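Chitooligosaccharidolytic beta-N-acetylglucosaminidase (Ostrinia furnacalis, PDB 3NSM) hydrolyses single beta-linked N-acetylglucosamine units from the non-reducing ends of chitooligosaccharides, preferring shorter substrates. Local coordinates at residues 397-402 / 419-424; 60-65 / 85-90. All blocks are in the same frame, centred on the assembly; numbering follows the deposited sequence.

Interaction 1. Residues 397-402 / 419-424; sequences LPLILW and DDYIIQ
Gln424 lies along the indole of Trp402, both side chains pointing the same way from neighbouring strands. Followed outward, Gln424 CB touches Ile400 CG2 at 3.9 Å as well as the near rim of the indole. CG then sits over the six-membered ring of Trp402, a CH-pi contact 3.8 Å from the ring centroid. CD rides 3.5 Å above the indole plane, offset toward the rim, and the terminal amide stacks on the ring with the planes 18° apart. With CG anti to the backbone N (chi1 -168°) and the chain extended beyond it, the whole side chain follows the indole face. Trp402 also meets the ring of His341 on the preceding strand, and its side chain is about 7 Å from that of His281, inferred to belong to the charge relay system. Strands 399-402 and 421-425 are the fifth and sixth of the parallel eight-stranded (beta/alpha)8 barrel of this family 20 catalytic domain, joined through helix 412-415. Ile422 N donates to Leu399 O at 2.7 Å, Leu401 N to Ile422 O, and Gln424 N to Leu401 O. At the strand start, Leu399 N donates to Asp420 O (2.9 Å), which a water donating also to Leu397 O grips a second time. On the face carrying Leu399 and Leu401, the Tyr421 ring crosses both leucines; Leu401 CD1 comes to 3.6 Å from Tyr421 CE1. Leu399 CD1 packs near Tyr421 CZ, while the Tyr421 hydroxyl bonds to Gln382 of helix 373-393, which covers this face.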
loop_
_atom_site.group_PDB
_atom_site.type_symbol
_atom_site.label_atom_id
_atom_site.label_comp_id
_atom_site.label_asym_id
_atom_site.label_seq_id
_atom_site.Cartn_x
_atom_site.Cartn_y
_atom_site.Cartn_z
ATOM N N LEU A 397 21.094 -14.702 -28.466
ATOM C CA LEU A 397 21.221 -14.172 -27.116
ATOM C C LEU A 397 20.517 -15.142 -26.183
ATOM O O LEU A 397 19.680 -15.909 -26.639
ATOM C CB LEU A 397 20.635 -12.753 -27.031
ATOM C CG LEU A 397 19.131 -12.479 -26.924
ATOM C CD1 LEU A 397 18.919 -10.979 -26.821
ATOM C CD2 LEU A 397 18.344 -13.042 -28.094
ATOM N N PRO A 398 20.867 -15.141 -24.882
ATOM C CA PRO A 398 20.222 -16.113 -23.998
ATOM C C PRO A 398 18.721 -15.859 -23.881
ATOM O O PRO A 398 18.293 -14.707 -23.891
ATOM C CB PRO A 398 20.900 -15.872 -22.646
ATOM C CG PRO A 398 22.141 -15.104 -22.949
ATOM C CD PRO A 398 21.835 -14.297 -24.162
ATOM N N LEU A 399 17.939 -16.928 -23.772
ATOM C CA LEU A 399 16.494 -16.814 -23.644
ATOM C C LEU A 399 16.025 -17.428 -22.341
ATOM O O LEU A 399 16.548 -18.466 -21.914
ATOM C CB LEU A 399 15.777 -17.499 -24.816
ATOM C CG LEU A 399 16.163 -17.128 -26.252
ATOM C CD1 LEU A 399 15.565 -18.116 -27.254
ATOM C CD2 LEU A 399 15.776 -15.690 -26.592
ATOM N N ILE A 400 15.027 -16.800 -21.719
ATOM C CA ILE A 400 14.461 -17.309 -20.471
ATOM C C ILE A 400 13.074 -17.917 -20.681
ATOM O O ILE A 400 12.242 -17.370 -21.422
ATOM C CB ILE A 400 14.403 -16.217 -19.370
ATOM C CG1 ILE A 400 15.762 -15.520 -19.228
ATOM C CG2 ILE A 400 13.962 -16.815 -18.036
ATOM C CD1 ILE A 400 15.736 -14.273 -18.365
ATOM N N LEU A 401 12.849 -19.060 -20.038
ATOM C CA LEU A 401 11.520 -19.649 -19.913
ATOM C C LEU A 401 11.287 -20.053 -18.463
ATOM O O LEU A 401 12.238 -20.299 -17.733
ATOM C CB LEU A 401 11.369 -20.875 -20.816
ATOM C CG LEU A 401 11.411 -20.738 -22.338
ATOM C CD1 LEU A 401 11.320 -22.128 -22.941
ATOM C CD2 LEU A 401 10.294 -19.852 -22.872
ATOM N N TRP A 402 10.021 -20.116 -18.050
ATOM C CA TRP A 402 9.666 -20.562 -16.707
ATOM C C TRP A 402 9.755 -22.077 -16.592
ATOM O O TRP A 402 9.701 -22.779 -17.602
ATOM C CB TRP A 402 8.236 -20.134 -16.367
ATOM C CG TRP A 402 8.093 -18.688 -16.011
ATOM C CD1 TRP A 402 7.714 -17.672 -16.843
ATOM C CD2 TRP A 402 8.312 -18.097 -14.727
ATOM N NE1 TRP A 402 7.690 -16.483 -16.157
ATOM C CE2 TRP A 402 8.057 -16.714 -14.856
ATOM C CE3 TRP A 402 8.713 -18.597 -13.480
ATOM C CZ2 TRP A 402 8.181 -15.826 -13.784
ATOM C CZ3 TRP A 402 8.831 -17.715 -12.414
ATOM C CH2 TRP A 402 8.566 -16.343 -12.574
ATOM N N ASP A 419 22.792 -24.000 -22.923
ATOM C CA ASP A 419 23.524 -22.812 -23.365
ATOM C C ASP A 419 22.630 -21.715 -23.930
ATOM O O ASP A 419 23.015 -20.548 -23.948
ATOM C CB ASP A 419 24.582 -23.181 -24.397
ATOM C CG ASP A 419 25.850 -23.690 -23.760
ATOM O OD1 ASP A 419 25.844 -24.855 -23.307
ATOM O OD2 ASP A 419 26.837 -22.919 -23.708
ATOM N N ASP A 420 21.453 -22.102 -24.398
ATOM C CA ASP A 420 20.555 -21.191 -25.101
ATOM C C ASP A 420 19.415 -20.703 -24.213
ATOM O O ASP A 420 18.862 -19.625 -24.443
ATOM C CB ASP A 420 19.992 -21.876 -26.350
ATOM C CG ASP A 420 21.024 -22.029 -27.455
ATOM O OD1 ASP A 420 22.125 -21.424 -27.367
ATOM O OD2 ASP A 420 20.729 -22.754 -28.428
ATOM N N TYR A 421 19.080 -21.501 -23.204
ATOM C CA TYR A 421 17.964 -21.219 -22.310
ATOM C C TYR A 421 18.326 -21.158 -20.833
ATOM O O TYR A 421 18.966 -22.068 -20.298
ATOM C CB TYR A 421 16.857 -22.249 -22.510
ATOM C CG TYR A 421 16.069 -22.042 -23.781
ATOM C CD1 TYR A 421 14.878 -21.313 -23.773
ATOM C CD2 TYR A 421 16.510 -22.575 -24.994
ATOM C CE1 TYR A 421 14.151 -21.119 -24.942
ATOM C CE2 TYR A 421 15.789 -22.389 -26.163
ATOM C CZ TYR A 421 14.608 -21.664 -26.127
ATOM O OH TYR A 421 13.886 -21.483 -27.278
ATOM N N ILE A 422 17.909 -20.069 -20.191
ATOM C CA ILE A 422 17.927 -19.920 -18.738
ATOM C C ILE A 422 16.519 -20.224 -18.231
ATOM O O ILE A 422 15.533 -19.822 -18.852
ATOM C CB ILE A 422 18.317 -18.486 -18.346
ATOM C CG1 ILE A 422 19.700 -18.149 -18.910
ATOM C CG2 ILE A 422 18.275 -18.306 -16.829
ATOM C CD1 ILE A 422 19.963 -16.668 -19.097
ATOM N N ILE A 423 16.421 -20.931 -17.115
ATOM C CA ILE A 423 15.123 -21.310 -16.583
ATOM C C ILE A 423 14.808 -20.493 -15.336
ATOM O O ILE A 423 15.608 -20.459 -14.389
ATOM C CB ILE A 423 15.048 -22.832 -16.276
ATOM C CG1 ILE A 423 15.643 -23.663 -17.434
ATOM C CG2 ILE A 423 13.615 -23.252 -15.952
ATOM C CD1 ILE A 423 14.859 -23.596 -18.753
ATOM N N GLN A 424 13.659 -19.814 -15.351
ATOM C CA GLN A 424 13.196 -19.091 -14.173
ATOM C C GLN A 424 12.324 -20.005 -13.327
ATOM O O GLN A 424 11.377 -20.614 -13.831
ATOM C CB GLN A 424 12.449 -17.805 -14.544
ATOM C CG GLN A 424 12.218 -16.887 -13.334
ATOM C CD GLN A 424 11.765 -15.462 -13.689
ATOM O OE1 GLN A 424 11.485 -14.667 -12.795
ATOM N NE2 GLN A 424 11.705 -15.140 -14.973
HETATM O O HOH W 1 19.489 -18.518 -26.864
#

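Interaction 2. Residues 60-65 / 85-90; sequences INLNSI and RFKEQV
Apolar contacts carry most of the meeting between 60-65 and 85-90, with Leu62 and Ile65 facing Phe86, Lys87 and Val90. Leu62 and Val90 run antiparallel alongside one another, Leu62 CD2 coming to 3.8 Å from Val90 CG1. That same methyl of Val90 is met by Ile65 CD1 at 4.1 Å, here tip to tip, and so is shared by both residues. Ile65 sends its other branch to the aromatic ring: with CG1 anti to the carbonyl carbon (chi1 -58°), Ile65 CG2 lies anti to the backbone N and reaches Phe86 CE1 at 3.9 Å. It comes to the ring edge, in the ring plane, and Ile65 stands roughly perpendicular to Phe86. Val90 CG2 lies 3.7 Å above one face of the same ring, one helical turn on from Phe86. The two segments belong to the non-catalytic domain of the hexosaminidase, where helix 86-91 packs against the mixed sheet containing strand 57-69. This strand is interrupted where a type I beta turn from Asn61 to Ser64 changes its direction, closed by Ser64 N donating to Asn61 O at 2.9 Å. Leu173 of strand 172-183 touches both Leu62 and Val90, while Leu157 and Leu160 of helix 150-161 pack on Phe86. Mixed contacts belong to Lys87, whose aliphatic chain lies across Leu62. Lys87 CD is 3.6 Å from Leu62 O, and a bend at chi3 (91°) carries the ammonium group past Leu62 CD1. Lys87 NZ ends 3.6 Å from Asn63 OD1, the two exposed side chains meeting at an oblique angle.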
loop_
_atom_site.group_PDB
_atom_site.type_symbol
_atom_site.label_atom_id
_atom_site.label_comp_id
_atom_site.label_asym_id
_atom_site.label_seq_id
_atom_site.Cartn_x
_atom_site.Cartn_y
_atom_site.Cartn_z
ATOM N N ILE A 60 30.241 17.991 7.797
ATOM C CA ILE A 60 30.391 18.217 6.369
ATOM C C ILE A 60 29.535 19.393 5.934
ATOM O O ILE A 60 28.395 19.526 6.378
ATOM C CB ILE A 60 29.955 16.946 5.585
ATOM C CG1 ILE A 60 30.885 15.765 5.885
ATOM C CG2 ILE A 60 29.805 17.211 4.085
ATOM C CD1 ILE A 60 32.374 16.073 5.819
ATOM N N ASN A 61 30.093 20.242 5.072
ATOM C CA ASN A 61 29.328 21.294 4.405
ATOM C C ASN A 61 28.652 20.729 3.154
ATOM O O ASN A 61 29.319 20.352 2.185
ATOM C CB ASN A 61 30.229 22.483 4.048
ATOM C CG ASN A 61 29.444 23.750 3.700
ATOM O OD1 ASN A 61 29.940 24.858 3.894
ATOM N ND2 ASN A 61 28.234 23.596 3.181
ATOM N N LEU A 62 27.322 20.677 3.196
ATOM C CA LEU A 62 26.500 20.108 2.123
ATOM C C LEU A 62 26.741 20.777 0.762
ATOM O O LEU A 62 26.641 20.130 -0.280
ATOM C CB LEU A 62 25.021 20.180 2.522
ATOM C CG LEU A 62 23.906 19.453 1.756
ATOM C CD1 LEU A 62 23.236 20.380 0.755
ATOM C CD2 LEU A 62 24.367 18.139 1.105
ATOM N N ASN A 63 27.061 22.068 0.785
ATOM C CA ASN A 63 27.348 22.829 -0.429
ATOM C C ASN A 63 28.774 22.670 -0.960
ATOM O O ASN A 63 29.071 23.090 -2.078
ATOM C CB ASN A 63 27.029 24.303 -0.205
ATOM C CG ASN A 63 25.545 24.565 -0.115
ATOM O OD1 ASN A 63 24.729 23.647 -0.248
ATOM N ND2 ASN A 63 25.178 25.820 0.108
ATOM N N SER A 64 29.641 22.048 -0.166
ATOM C CA SER A 64 31.049 21.885 -0.520
ATOM C C SER A 64 31.409 20.422 -0.800
ATOM O O SER A 64 32.439 19.914 -0.340
ATOM C CB SER A 64 31.939 22.468 0.579
ATOM O OG SER A 64 31.626 23.831 0.801
ATOM N N ILE A 65 30.541 19.750 -1.548
ATOM C CA ILE A 65 30.824 18.414 -2.048
ATOM C C ILE A 65 31.049 18.545 -3.548
ATOM O O ILE A 65 30.205 19.077 -4.276
ATOM C CB ILE A 65 29.673 17.415 -1.748
ATOM C CG1 ILE A 65 29.403 17.337 -0.241
ATOM C CG2 ILE A 65 29.995 16.025 -2.313
ATOM C CD1 ILE A 65 28.026 16.797 0.121
ATOM N N ARG A 85 23.864 13.350 -9.717
ATOM C CA ARG A 85 22.811 12.728 -8.925
ATOM C C ARG A 85 23.222 12.516 -7.465
ATOM O O ARG A 85 22.382 12.210 -6.612
ATOM C CB ARG A 85 22.465 11.386 -9.565
ATOM C CG ARG A 85 21.034 10.947 -9.394
ATOM C CD ARG A 85 20.598 10.056 -10.547
ATOM N NE ARG A 85 21.483 8.904 -10.736
ATOM C CZ ARG A 85 22.142 8.627 -11.863
ATOM N NH1 ARG A 85 22.021 9.407 -12.936
ATOM N NH2 ARG A 85 22.917 7.552 -11.920
ATOM N N PHE A 86 24.514 12.694 -7.185
ATOM C CA PHE A 86 25.099 12.312 -5.903
ATOM C C PHE A 86 24.701 13.195 -4.725
ATOM O O PHE A 86 24.469 12.678 -3.632
ATOM C CB PHE A 86 26.622 12.220 -6.008
ATOM C CG PHE A 86 27.300 11.838 -4.722
ATOM C CD1 PHE A 86 28.085 12.760 -4.037
ATOM C CD2 PHE A 86 27.146 10.560 -4.188
ATOM C CE1 PHE A 86 28.713 12.413 -2.848
ATOM C CE2 PHE A 86 27.773 10.204 -2.997
ATOM C CZ PHE A 86 28.557 11.133 -2.327
ATOM N N LYS A 87 24.618 14.510 -4.931
ATOM C CA LYS A 87 24.209 15.404 -3.844
ATOM C C LYS A 87 22.765 15.160 -3.425
ATOM O O LYS A 87 22.444 15.232 -2.234
ATOM C CB LYS A 87 24.428 16.883 -4.176
ATOM C CG LYS A 87 24.682 17.726 -2.918
ATOM C CD LYS A 87 24.761 19.221 -3.184
ATOM C CE LYS A 87 23.394 19.878 -3.045
ATOM N NZ LYS A 87 23.507 21.331 -2.717
ATOM N N GLU A 88 21.901 14.866 -4.400
ATOM C CA GLU A 88 20.530 14.455 -4.114
ATOM C C GLU A 88 20.530 13.243 -3.181
ATOM O O GLU A 88 19.833 13.242 -2.166
ATOM C CB GLU A 88 19.765 14.137 -5.401
ATOM C CG GLU A 88 19.439 15.353 -6.277
ATOM C CD GLU A 88 20.523 15.659 -7.314
ATOM O OE1 GLU A 88 20.250 15.496 -8.528
ATOM O OE2 GLU A 88 21.642 16.054 -6.911
ATOM N N GLN A 89 21.336 12.234 -3.519
ATOM C CA GLN A 89 21.490 11.026 -2.701
ATOM C C GLN A 89 21.948 11.333 -1.276
ATOM O O GLN A 89 21.500 10.690 -0.325
ATOM C CB GLN A 89 22.492 10.060 -3.335
ATOM C CG GLN A 89 21.968 9.212 -4.478
ATOM C CD GLN A 89 23.097 8.549 -5.262
ATOM O OE1 GLN A 89 23.923 9.228 -5.882
ATOM N NE2 GLN A 89 23.139 7.219 -5.235
ATOM N N VAL A 90 22.856 12.299 -1.144
ATOM C CA VAL A 90 23.376 12.716 0.160
ATOM C C VAL A 90 22.283 13.408 0.983
ATOM O O VAL A 90 22.123 13.117 2.166
ATOM C CB VAL A 90 24.645 13.611 0.014
ATOM C CG1 VAL A 90 24.969 14.345 1.315
ATOM C CG2 VAL A 90 25.837 12.773 -0.431
#

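In the fold
Interaction 1 and interaction 2 sit in different parts of the chain, their centres 42 Å apart and their nearest atoms about 24 Å apart, on opposite sides of the chain's centre. They follow one another in sequence: 60-65 and 85-90 meet within the hexosaminidase-like N-terminal domain, and 397-402 and 419-424 within the catalytic barrel. Interaction 1 alone lies near the catalytic residues; the side chain of Trp402 is about 8 Å from that of Glu346, inferred to act in the charge relay system. Interaction 2 lies away from the active site and the substrate-binding residues. The first is buried in the barrel wall, the second only partly buried where a helix meets a sheet.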